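Long-range contacts in CaaX farnesyltransferase beta subunit Ram1 (Aspergillus fumigatus, PDB 4L9P), which probably transfers a farnesyl group, as the zinc-dependent beta subunit of a heterodimeric transferase, from farnesyl diphosphate to the cysteine of C-terminal CaaX sequences: residues 309-314 with 357-362; 369-374 with 434-439; 249-254 with 290-295. All coordinates share one frame; numbering follows the deposited sequence.

Contact 1: residues 309-314 with 357-362; sequences EAHGAY and SGRTNK. With FII ([(3,7,11-trimethyl-dodeca-2,6,10-trienyloxycarbamoyl)-methyl]-phosphonic acid), chain Q.
Glu309 and Arg359 cross at about a right angle where the loop leading into helix 312-323 of the alpha-alpha toroid meets loop 357-362 beside the phosphonate of FII. Their salt bridge, 2.8 Å from Arg359 NH1 to Glu309 OE1, lies near the guanidinium plane, although the carboxylate is turned 79° away from it. OE1 is also bound by Ser198 of the alpha subunit, which places the pair at the subunit interface. Arg359 CG sits between its own backbone N and carbonyl carbon (chi1 43°), and from there the chain runs extended to NE, with CD passing His311 CD2. His311 is sandwiched: Gly358 O stands over the centre of one ring face and FII C30 lies toward the rim of the other. Both ring nitrogens are engaged. ND1 accepts in plane from Ala313 N as the N-cap of helix 312-323, which should leave the proton on NE2 for the phosphonate. Gly312 N donates to a lone pair of Gly358 O at 2.7 Å, tying the helix start to the loop. FII O49 is gripped from both segments, by His311 NE2 at 2.8 Å and, with an N-H...O angle of 167°, by Arg359 NE.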
loop_
_atom_site.group_PDB
_atom_site.type_symbol
_atom_site.label_atom_id
_atom_site.label_comp_id
_atom_site.label_asym_id
_atom_site.label_seq_id
_atom_site.Cartn_x
_atom_site.Cartn_y
_atom_site.Cartn_z
ATOM N N GLU B 309 -5.938 -2.884 -9.072
ATOM C CA GLU B 309 -4.781 -2.301 -9.759
ATOM C C GLU B 309 -3.517 -2.382 -8.892
ATOM O O GLU B 309 -3.534 -2.178 -7.652
ATOM C CB GLU B 309 -5.136 -0.847 -10.049
ATOM C CG GLU B 309 -4.018 -0.064 -10.780
ATOM C CD GLU B 309 -4.457 1.389 -11.025
ATOM O OE1 GLU B 309 -5.489 1.859 -10.455
ATOM O OE2 GLU B 309 -3.737 2.085 -11.759
ATOM N N ALA B 310 -2.395 -2.717 -9.563
ATOM C CA ALA B 310 -1.119 -2.766 -8.795
ATOM C C ALA B 310 -0.855 -1.456 -8.080
ATOM O O ALA B 310 -0.994 -0.365 -8.706
ATOM C CB ALA B 310 0.035 -3.066 -9.754
ATOM N N HIS B 311 -0.436 -1.515 -6.807
ATOM C CA HIS B 311 -0.236 -0.267 -6.061
ATOM C C HIS B 311 0.899 -0.474 -5.077
ATOM O O HIS B 311 0.953 -1.474 -4.368
ATOM C CB HIS B 311 -1.533 0.089 -5.292
ATOM C CG HIS B 311 -1.557 1.507 -4.831
ATOM N ND1 HIS B 311 -0.791 1.953 -3.759
ATOM C CD2 HIS B 311 -2.214 2.576 -5.309
ATOM C CE1 HIS B 311 -0.973 3.266 -3.634
ATOM N NE2 HIS B 311 -1.843 3.662 -4.567
ATOM N N GLY B 312 1.762 0.530 -4.934
ATOM C CA GLY B 312 2.926 0.402 -4.031
ATOM C C GLY B 312 2.520 0.133 -2.592
ATOM O O GLY B 312 3.266 -0.592 -1.899
ATOM N N ALA B 313 1.425 0.697 -2.076
ATOM C CA ALA B 313 1.106 0.437 -0.693
ATOM C C ALA B 313 0.791 -1.041 -0.478
ATOM O O ALA B 313 1.185 -1.633 0.538
ATOM C CB ALA B 313 -0.077 1.255 -0.299
ATOM N N TYR B 314 0.084 -1.628 -1.437
ATOM C CA TYR B 314 -0.292 -3.042 -1.294
ATOM C C TYR B 314 0.878 -3.946 -1.654
ATOM O O TYR B 314 1.001 -5.053 -1.087
ATOM C CB TYR B 314 -1.498 -3.326 -2.169
ATOM C CG TYR B 314 -2.728 -2.557 -1.699
ATOM C CD1 TYR B 314 -3.146 -2.643 -0.361
ATOM C CD2 TYR B 314 -3.581 -1.887 -2.590
ATOM C CE1 TYR B 314 -4.344 -2.031 0.072
ATOM C CE2 TYR B 314 -4.755 -1.278 -2.147
ATOM C CZ TYR B 314 -5.138 -1.343 -0.849
ATOM O OH TYR B 314 -6.338 -0.774 -0.475
ATOM N N SER B 357 5.789 7.332 -7.088
ATOM C CA SER B 357 4.317 7.252 -7.228
ATOM C C SER B 357 3.831 5.875 -6.752
ATOM O O SER B 357 4.585 4.921 -6.611
ATOM C CB SER B 357 3.944 7.349 -8.739
ATOM O OG SER B 357 4.486 6.266 -9.487
ATOM N N GLY B 358 2.523 5.807 -6.494
ATOM C CA GLY B 358 1.960 4.516 -6.028
ATOM C C GLY B 358 1.504 3.584 -7.107
ATOM O O GLY B 358 1.407 2.396 -6.911
ATOM N N ARG B 359 1.167 4.150 -8.249
ATOM C CA ARG B 359 0.649 3.334 -9.375
ATOM C C ARG B 359 0.874 4.054 -10.677
ATOM O O ARG B 359 1.159 5.273 -10.720
ATOM C CB ARG B 359 -0.849 2.962 -9.178
ATOM C CG ARG B 359 -1.687 4.125 -8.682
ATOM C CD ARG B 359 -3.202 3.657 -8.613
ATOM N NE ARG B 359 -3.949 4.577 -7.780
ATOM C CZ ARG B 359 -5.246 4.866 -7.990
ATOM N NH1 ARG B 359 -5.960 4.191 -8.922
ATOM N NH2 ARG B 359 -5.826 5.755 -7.208
ATOM N N THR B 360 0.845 3.250 -11.737
ATOM C CA THR B 360 1.186 3.760 -13.056
ATOM C C THR B 360 0.335 4.970 -13.437
ATOM O O THR B 360 -0.896 4.969 -13.302
ATOM C CB THR B 360 0.982 2.647 -14.094
ATOM O OG1 THR B 360 1.833 1.559 -13.675
ATOM C CG2 THR B 360 1.315 3.099 -15.543
ATOM N N ASN B 361 1.030 5.997 -13.968
ATOM C CA ASN B 361 0.376 7.221 -14.437
ATOM C C ASN B 361 -0.316 8.052 -13.347
ATOM O O ASN B 361 -1.139 8.909 -13.654
ATOM C CB ASN B 361 -0.558 6.934 -15.618
ATOM C CG ASN B 361 0.176 6.973 -16.950
ATOM O OD1 ASN B 361 1.040 7.852 -17.159
ATOM N ND2 ASN B 361 -0.177 6.095 -17.867
ATOM N N LYS B 362 0.093 7.848 -12.074
ATOM C CA LYS B 362 -0.338 8.774 -11.027
ATOM C C LYS B 362 0.881 9.529 -10.484
ATOM O O LYS B 362 1.957 9.470 -11.123
ATOM C CB LYS B 362 -1.164 8.054 -9.940
ATOM C CG LYS B 362 -2.491 7.499 -10.535
ATOM C CD LYS B 362 -3.580 7.439 -9.525
ATOM C CE LYS B 362 -4.161 8.825 -9.319
ATOM N NZ LYS B 362 -5.039 8.930 -8.111
HETATM C C1 FII Q . -0.446 -1.095 6.710
HETATM C C2 FII Q . -1.402 -0.274 5.887
HETATM C C6 FII Q . -2.698 0.013 6.520
HETATM C C10 FII Q . -1.153 -0.170 4.438
HETATM C C11 FII Q . -2.085 0.551 3.465
HETATM C C12 FII Q . -1.477 1.959 3.201
HETATM C C15 FII Q . -1.945 2.700 1.951
HETATM C C18 FII Q . -1.383 4.084 1.648
HETATM C C22 FII Q . -3.234 2.221 1.364
HETATM C C23 FII Q . -3.493 2.694 -0.057
HETATM C C24 FII Q . -4.881 2.412 -0.491
HETATM C C27 FII Q . -5.247 3.256 -1.670
HETATM C C30 FII Q . -4.935 2.638 -3.022
HETATM C C34 FII Q . -6.391 4.170 -1.446
HETATM C C35 FII Q . -7.090 4.895 -2.577
HETATM O O36 FII Q . -6.884 6.293 -2.488
HETATM N N42 FII Q . -5.579 6.702 -2.451
HETATM C C43 FII Q . -5.132 7.176 -3.693
HETATM O O44 FII Q . -5.803 7.186 -4.736
HETATM C C45 FII Q . -3.709 7.715 -3.643
HETATM P P46 FII Q . -2.746 7.461 -5.223
HETATM O O49 FII Q . -2.970 6.049 -5.613
HETATM O O50 FII Q . -3.199 8.490 -6.211
HETATM O O51 FII Q . -1.299 7.723 -4.751
HETATM O O HOH W 1 0.256 0.322 -11.170
#

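Contact 2: residues 369-374 with 434-439; sequences SHWVGN and TCYALT. With FII ([(3,7,11-trimethyl-dodeca-2,6,10-trienyloxycarbamoyl)-methyl]-phosphonic acid), chain Q.
Tyr436 touches two neighbouring aromatic side chains of segment 369-374, forming a cluster with His370 and Trp371. Trp371 puts CZ2 over one face of the phenol, offset toward its rim, 3.6 Å from Tyr436 CZ; the planes are inclined by 46°, neither stacked nor edge-to-face. His370 lies beside Tyr436, pointing the same way. Their planes are only 19° apart, but the rings are slid so far that they barely overlap, and the approach is made by His370 CD2 to Tyr436 CD1 at 3.5 Å. Thr439, one helical turn on from Tyr436, sets CG2 against both His370 ND1 and Asn374 ND2. In the alpha-alpha toroid this is packing between helix 368-371 and helix 431-444; Cys367, just before the first helix, and His433, within the second, bind the zinc ion. Hydrogen bonds behind this shell hold two of the three rings. His370 ND1 accepts from Asn374 ND2 in a nearly straight bond of 2.9 Å that lies in both the ring and amide planes and so sets the rotation of the imidazole. Asn374 OD1 is in turn bound to Thr443. Trp371 NE1 is hydrogen-bonded to Tyr432 OH, holding the indole with one face on FII C12 and the opposite face on His370 CD2; Trp371 CH2 lies 3.6 Å from FII C10. Cys435 SG sits over the centre of the other Tyr436 face.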
loop_
_atom_site.group_PDB
_atom_site.type_symbol
_atom_site.label_atom_id
_atom_site.label_comp_id
_atom_site.label_asym_id
_atom_site.label_seq_id
_atom_site.Cartn_x
_atom_site.Cartn_y
_atom_site.Cartn_z
ATOM N N SER B 369 7.699 7.062 -0.004
ATOM C CA SER B 369 9.096 6.866 0.380
ATOM C C SER B 369 9.217 5.657 1.304
ATOM O O SER B 369 10.227 4.911 1.228
ATOM C CB SER B 369 9.593 8.109 1.131
ATOM O OG SER B 369 9.344 9.252 0.344
ATOM N N HIS B 370 8.189 5.384 2.136
ATOM C CA HIS B 370 8.095 4.132 2.840
ATOM C C HIS B 370 7.466 3.027 2.026
ATOM O O HIS B 370 8.091 1.965 1.787
ATOM C CB HIS B 370 7.324 4.278 4.128
ATOM C CG HIS B 370 6.954 2.949 4.694
ATOM N ND1 HIS B 370 7.915 2.026 5.093
ATOM C CD2 HIS B 370 5.736 2.342 4.859
ATOM C CE1 HIS B 370 7.294 0.906 5.473
ATOM N NE2 HIS B 370 5.976 1.067 5.339
ATOM N N TRP B 371 6.246 3.230 1.501
ATOM C CA TRP B 371 5.548 2.027 0.960
ATOM C C TRP B 371 6.313 1.439 -0.218
ATOM O O TRP B 371 6.409 0.212 -0.324
ATOM C CB TRP B 371 4.112 2.377 0.517
ATOM C CG TRP B 371 3.270 2.946 1.647
ATOM C CD1 TRP B 371 2.771 4.222 1.750
ATOM C CD2 TRP B 371 2.889 2.272 2.843
ATOM N NE1 TRP B 371 2.102 4.390 2.938
ATOM C CE2 TRP B 371 2.153 3.210 3.641
ATOM C CE3 TRP B 371 3.065 0.978 3.309
ATOM C CZ2 TRP B 371 1.657 2.886 4.915
ATOM C CZ3 TRP B 371 2.583 0.656 4.567
ATOM C CH2 TRP B 371 1.857 1.609 5.346
ATOM N N VAL B 372 6.805 2.289 -1.144
ATOM C CA VAL B 372 7.629 1.790 -2.235
ATOM C C VAL B 372 9.081 1.629 -1.751
ATOM O O VAL B 372 9.703 0.602 -2.031
ATOM C CB VAL B 372 7.531 2.730 -3.458
ATOM C CG1 VAL B 372 8.538 2.353 -4.520
ATOM C CG2 VAL B 372 6.092 2.680 -4.031
ATOM N N GLY B 373 9.627 2.626 -1.026
ATOM C CA GLY B 373 11.061 2.591 -0.664
ATOM C C GLY B 373 11.411 1.315 0.094
ATOM O O GLY B 373 12.439 0.679 -0.173
ATOM N N ASN B 374 10.563 0.904 1.042
ATOM C CA ASN B 374 10.868 -0.268 1.845
ATOM C C ASN B 374 10.513 -1.570 1.169
ATOM O O ASN B 374 10.849 -2.655 1.710
ATOM C CB ASN B 374 10.263 -0.160 3.251
ATOM C CG ASN B 374 11.228 0.552 4.205
ATOM O OD1 ASN B 374 12.461 0.261 4.169
ATOM N ND2 ASN B 374 10.714 1.399 5.093
ATOM N N THR B 434 4.533 12.829 7.624
ATOM C CA THR B 434 5.771 13.090 8.356
ATOM C C THR B 434 6.409 11.747 8.739
ATOM O O THR B 434 7.621 11.518 8.469
ATOM C CB THR B 434 5.475 13.920 9.637
ATOM O OG1 THR B 434 4.904 15.160 9.239
ATOM C CG2 THR B 434 6.766 14.171 10.413
ATOM N N CYS B 435 5.636 10.836 9.340
ATOM C CA CYS B 435 6.203 9.536 9.648
ATOM C C CYS B 435 6.819 8.823 8.423
ATOM O O CYS B 435 7.970 8.304 8.475
ATOM C CB CYS B 435 5.069 8.655 10.240
ATOM S SG CYS B 435 5.491 6.923 10.501
ATOM N N TYR B 436 6.037 8.729 7.337
ATOM C CA TYR B 436 6.500 7.886 6.237
ATOM C C TYR B 436 7.573 8.542 5.355
ATOM O O TYR B 436 8.424 7.814 4.838
ATOM C CB TYR B 436 5.314 7.335 5.420
ATOM C CG TYR B 436 4.553 6.315 6.268
ATOM C CD1 TYR B 436 5.188 5.181 6.821
ATOM C CD2 TYR B 436 3.195 6.497 6.542
ATOM C CE1 TYR B 436 4.505 4.222 7.559
ATOM C CE2 TYR B 436 2.513 5.564 7.291
ATOM C CZ TYR B 436 3.128 4.433 7.802
ATOM O OH TYR B 436 2.438 3.503 8.566
ATOM N N ALA B 437 7.595 9.879 5.251
ATOM C CA ALA B 437 8.744 10.507 4.570
ATOM C C ALA B 437 10.018 10.302 5.397
ATOM O O ALA B 437 11.061 9.986 4.815
ATOM C CB ALA B 437 8.511 11.982 4.359
ATOM N N LEU B 438 9.929 10.414 6.728
ATOM C CA LEU B 438 11.109 10.154 7.563
ATOM C C LEU B 438 11.536 8.700 7.464
ATOM O O LEU B 438 12.713 8.378 7.429
ATOM C CB LEU B 438 10.850 10.555 9.012
ATOM C CG LEU B 438 10.708 12.079 9.231
ATOM C CD1 LEU B 438 10.211 12.285 10.668
ATOM C CD2 LEU B 438 12.043 12.796 9.038
ATOM N N THR B 439 10.560 7.788 7.418
ATOM C CA THR B 439 10.870 6.358 7.359
ATOM C C THR B 439 11.657 6.074 6.068
ATOM O O THR B 439 12.684 5.382 6.059
ATOM C CB THR B 439 9.570 5.535 7.409
ATOM O OG1 THR B 439 8.970 5.670 8.703
ATOM C CG2 THR B 439 9.873 4.077 7.201
HETATM C C1 FII Q . -0.446 -1.095 6.710
HETATM C C2 FII Q . -1.402 -0.274 5.887
HETATM C C6 FII Q . -2.698 0.013 6.520
HETATM C C10 FII Q . -1.153 -0.170 4.438
HETATM C C11 FII Q . -2.085 0.551 3.465
HETATM C C12 FII Q . -1.477 1.959 3.201
HETATM C C15 FII Q . -1.945 2.700 1.951
HETATM C C18 FII Q . -1.383 4.084 1.648
HETATM C C22 FII Q . -3.234 2.221 1.364
HETATM C C23 FII Q . -3.493 2.694 -0.057
HETATM C C24 FII Q . -4.881 2.412 -0.491
HETATM C C27 FII Q . -5.247 3.256 -1.670
HETATM C C30 FII Q . -4.935 2.638 -3.022
HETATM C C34 FII Q . -6.391 4.170 -1.446
HETATM C C35 FII Q . -7.090 4.895 -2.577
HETATM O O36 FII Q . -6.884 6.293 -2.488
HETATM N N42 FII Q . -5.579 6.702 -2.451
HETATM C C43 FII Q . -5.132 7.176 -3.693
HETATM O O44 FII Q . -5.803 7.186 -4.736
HETATM C C45 FII Q . -3.709 7.715 -3.643
HETATM P P46 FII Q . -2.746 7.461 -5.223
HETATM O O49 FII Q . -2.970 6.049 -5.613
HETATM O O50 FII Q . -3.199 8.490 -6.211
HETATM O O51 FII Q . -1.299 7.723 -4.751
#

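Contact 3: residues 249-254 with 290-295. With FII ([(3,7,11-trimethyl-dodeca-2,6,10-trienyloxycarbamoyl)-methyl]-phosphonic acid), chain Q.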
loop_
_atom_site.group_PDB
_atom_site.type_symbol
_atom_site.label_atom_id
_atom_site.label_comp_id
_atom_site.label_asym_id
_atom_site.label_seq_id
_atom_site.Cartn_x
_atom_site.Cartn_y
_atom_site.Cartn_z
ATOM N N GLU B 249 -11.779 -7.486 2.874
ATOM C CA GLU B 249 -10.586 -8.347 2.777
ATOM C C GLU B 249 -9.631 -7.774 1.751
ATOM O O GLU B 249 -9.943 -7.700 0.575
ATOM C CB GLU B 249 -11.010 -9.745 2.359
ATOM C CG GLU B 249 -9.784 -10.697 2.309
ATOM C CD GLU B 249 -10.087 -12.100 1.935
ATOM O OE1 GLU B 249 -11.258 -12.476 1.666
ATOM O OE2 GLU B 249 -9.106 -12.894 1.876
ATOM N N ASP B 250 -8.415 -7.485 2.232
ATOM C CA ASP B 250 -7.359 -6.987 1.326
ATOM C C ASP B 250 -6.044 -7.210 2.013
ATOM O O ASP B 250 -5.996 -7.665 3.158
ATOM C CB ASP B 250 -7.611 -5.516 0.890
ATOM C CG ASP B 250 -7.586 -4.545 2.034
ATOM O OD1 ASP B 250 -6.674 -4.645 2.870
ATOM O OD2 ASP B 250 -8.495 -3.659 2.097
ATOM N N VAL B 251 -4.975 -6.943 1.268
ATOM C CA VAL B 251 -3.662 -7.319 1.779
ATOM C C VAL B 251 -3.232 -6.494 3.007
ATOM O O VAL B 251 -2.362 -6.981 3.730
ATOM C CB VAL B 251 -2.591 -7.236 0.694
ATOM C CG1 VAL B 251 -2.887 -8.244 -0.489
ATOM C CG2 VAL B 251 -2.411 -5.816 0.268
ATOM N N ARG B 252 -3.838 -5.336 3.305
ATOM C CA ARG B 252 -3.644 -4.704 4.630
ATOM C C ARG B 252 -4.025 -5.615 5.725
ATOM O O ARG B 252 -3.348 -5.671 6.768
ATOM C CB ARG B 252 -4.580 -3.502 4.892
ATOM C CG ARG B 252 -4.295 -2.449 3.984
ATOM C CD ARG B 252 -5.420 -1.325 4.268
ATOM N NE ARG B 252 -6.747 -1.839 3.967
ATOM C CZ ARG B 252 -7.868 -1.535 4.664
ATOM N NH1 ARG B 252 -7.873 -0.675 5.673
ATOM N NH2 ARG B 252 -8.946 -2.087 4.307
ATOM N N GLY B 253 -5.129 -6.312 5.578
ATOM C CA GLY B 253 -5.588 -7.247 6.588
ATOM C C GLY B 253 -4.551 -8.300 6.838
ATOM O O GLY B 253 -4.205 -8.551 8.002
ATOM N N ALA B 254 -4.015 -8.894 5.756
ATOM C CA ALA B 254 -3.033 -9.931 5.917
ATOM C C ALA B 254 -1.759 -9.399 6.611
ATOM O O ALA B 254 -1.240 -10.014 7.539
ATOM C CB ALA B 254 -2.663 -10.518 4.575
ATOM N N GLU B 290 -0.298 -18.215 -1.138
ATOM C CA GLU B 290 -1.064 -18.424 -2.365
ATOM C C GLU B 290 -2.043 -17.247 -2.612
ATOM O O GLU B 290 -2.157 -16.766 -3.765
ATOM C CB GLU B 290 -1.843 -19.740 -2.275
ATOM C CG GLU B 290 -0.923 -20.960 -2.148
ATOM C CD GLU B 290 -0.601 -21.360 -0.735
ATOM O OE1 GLU B 290 -0.797 -20.588 0.201
ATOM O OE2 GLU B 290 -0.131 -22.509 -0.546
ATOM N N TYR B 291 -2.705 -16.761 -1.561
ATOM C CA TYR B 291 -3.583 -15.615 -1.675
ATOM C C TYR B 291 -2.756 -14.407 -2.152
ATOM O O TYR B 291 -3.165 -13.666 -3.062
ATOM C CB TYR B 291 -4.214 -15.347 -0.320
ATOM C CG TYR B 291 -4.827 -13.975 -0.184
ATOM C CD1 TYR B 291 -6.062 -13.685 -0.731
ATOM C CD2 TYR B 291 -4.138 -12.962 0.458
ATOM C CE1 TYR B 291 -6.652 -12.420 -0.596
ATOM C CE2 TYR B 291 -4.659 -11.725 0.604
ATOM C CZ TYR B 291 -5.879 -11.405 0.058
ATOM O OH TYR B 291 -6.398 -10.160 0.301
ATOM N N LEU B 292 -1.588 -14.196 -1.550
ATOM C CA LEU B 292 -0.812 -13.019 -1.971
ATOM C C LEU B 292 -0.348 -13.159 -3.436
ATOM O O LEU B 292 -0.350 -12.179 -4.194
ATOM C CB LEU B 292 0.399 -12.845 -1.058
ATOM C CG LEU B 292 0.029 -12.599 0.415
ATOM C CD1 LEU B 292 1.264 -12.636 1.369
ATOM C CD2 LEU B 292 -0.703 -11.225 0.555
ATOM N N SER B 293 0.035 -14.382 -3.878
ATOM C CA SER B 293 0.402 -14.570 -5.279
ATOM C C SER B 293 -0.770 -14.165 -6.213
ATOM O O SER B 293 -0.548 -13.633 -7.318
ATOM C CB SER B 293 0.690 -16.052 -5.484
ATOM O OG SER B 293 0.833 -16.338 -6.885
ATOM N N ARG B 294 -2.022 -14.466 -5.789
ATOM C CA ARG B 294 -3.190 -14.123 -6.583
ATOM C C ARG B 294 -3.472 -12.611 -6.600
ATOM O O ARG B 294 -4.390 -12.170 -7.341
ATOM C CB ARG B 294 -4.400 -14.856 -6.027
ATOM C CG ARG B 294 -4.307 -16.405 -6.226
ATOM C CD ARG B 294 -5.643 -17.128 -6.069
ATOM N NE ARG B 294 -6.270 -16.746 -4.833
ATOM C CZ ARG B 294 -6.155 -17.383 -3.657
ATOM N NH1 ARG B 294 -5.359 -18.416 -3.498
ATOM N NH2 ARG B 294 -6.835 -16.923 -2.607
ATOM N N CYS B 295 -2.697 -11.814 -5.822
ATOM C CA CYS B 295 -2.827 -10.326 -5.869
ATOM C C CYS B 295 -1.781 -9.709 -6.779
ATOM O O CYS B 295 -1.812 -8.507 -6.983
ATOM C CB CYS B 295 -2.686 -9.741 -4.454
ATOM S SG CYS B 295 -4.125 -10.195 -3.410
HETATM C C1 FII Q . -0.446 -1.095 6.710
HETATM C C2 FII Q . -1.402 -0.274 5.887
HETATM C C6 FII Q . -2.698 0.013 6.520
HETATM C C10 FII Q . -1.153 -0.170 4.438
HETATM C C11 FII Q . -2.085 0.551 3.465
HETATM C C12 FII Q . -1.477 1.959 3.201
HETATM C C15 FII Q . -1.945 2.700 1.951
HETATM C C18 FII Q . -1.383 4.084 1.648
HETATM C C22 FII Q . -3.234 2.221 1.364
HETATM C C23 FII Q . -3.493 2.694 -0.057
HETATM C C24 FII Q . -4.881 2.412 -0.491
HETATM C C27 FII Q . -5.247 3.256 -1.670
HETATM C C30 FII Q . -4.935 2.638 -3.022
HETATM C C34 FII Q . -6.391 4.170 -1.446
HETATM C C35 FII Q . -7.090 4.895 -2.577
HETATM O O36 FII Q . -6.884 6.293 -2.488
HETATM N N42 FII Q . -5.579 6.702 -2.451
HETATM C C43 FII Q . -5.132 7.176 -3.693
HETATM O O44 FII Q . -5.803 7.186 -4.736
HETATM C C45 FII Q . -3.709 7.715 -3.643
HETATM P P46 FII Q . -2.746 7.461 -5.223
HETATM O O49 FII Q . -2.970 6.049 -5.613
HETATM O O50 FII Q . -3.199 8.490 -6.211
HETATM O O51 FII Q . -1.299 7.723 -4.751
HETATM O O HOH W 2 -8.710 -9.764 -0.950
HETATM O O HOH W 3 -5.948 -10.444 3.251
#
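Tyr291 and Glu249 reach toward each other tip to tip between helix 251-263, an inner helix of the alpha-alpha toroid, and helix 288-293. Tyr291 CG is anti to the backbone N (chi1 163°), which places CG on the side of segment 249-254; the hydroxyl ends 3.4 Å from Asp250 C. Glu249 is extended, and its carboxylate is tilted just 18° from the phenol plane, with OE2 3.5 Å from Tyr291 CE1. No direct hydrogen bond joins the segments. Instead, two waters meet Tyr291 OH: water 2, 2.7 Å from that oxygen, also donates to Glu249 O, and water 3, more weakly held by the hydroxyl, donates to Asp250 O. Beside this polar end Val251 makes the apolar contact. Its CG1 touches both Leu292 CD2 and Cys295 SG, while the sulfur also lies over one face of Tyr291, offset toward the rim. The CB of Asp250 points away from segment 290-295, and its carboxylate caps its own helix by a weak bond from Arg252 N to OD1. Arg252 grips that carboxylate side-on, while its CG and CD methylenes pack against the farnesyl chain of FII. Its NH1 is hydrogen-bonded to the backbone of the bound peptide. Glu248 takes a further salt bridge from NH2, whose bond to the syn lone pair of Asp250 OD2 is 2.7 Å long and 164° at the hydrogen.

How the contacts relate
The three contacts illustrate how one extended ligand can be held by separate parts of a toroid. They follow one another along the chain without nesting, contact 3 first, and all touch FII: contact 1 grips its phosphonate, while Trp371 of contact 2 and Arg252 of contact 3 pack on its hydrocarbon chain. Contacts 1 and 2, with centres 15 Å apart, meet where Ala313 CA lies 3.8 Å from Trp371 CB. Contact 1 reaches contact 3 through Tyr314, whose CD1 is 3.3 Å from Val251 CG2. Contacts 2 and 3 come no nearer than about 7 Å between nearest atoms. The zinc ion lies about 6 Å from the Trp371 side chain and about 8 Å from that of His311.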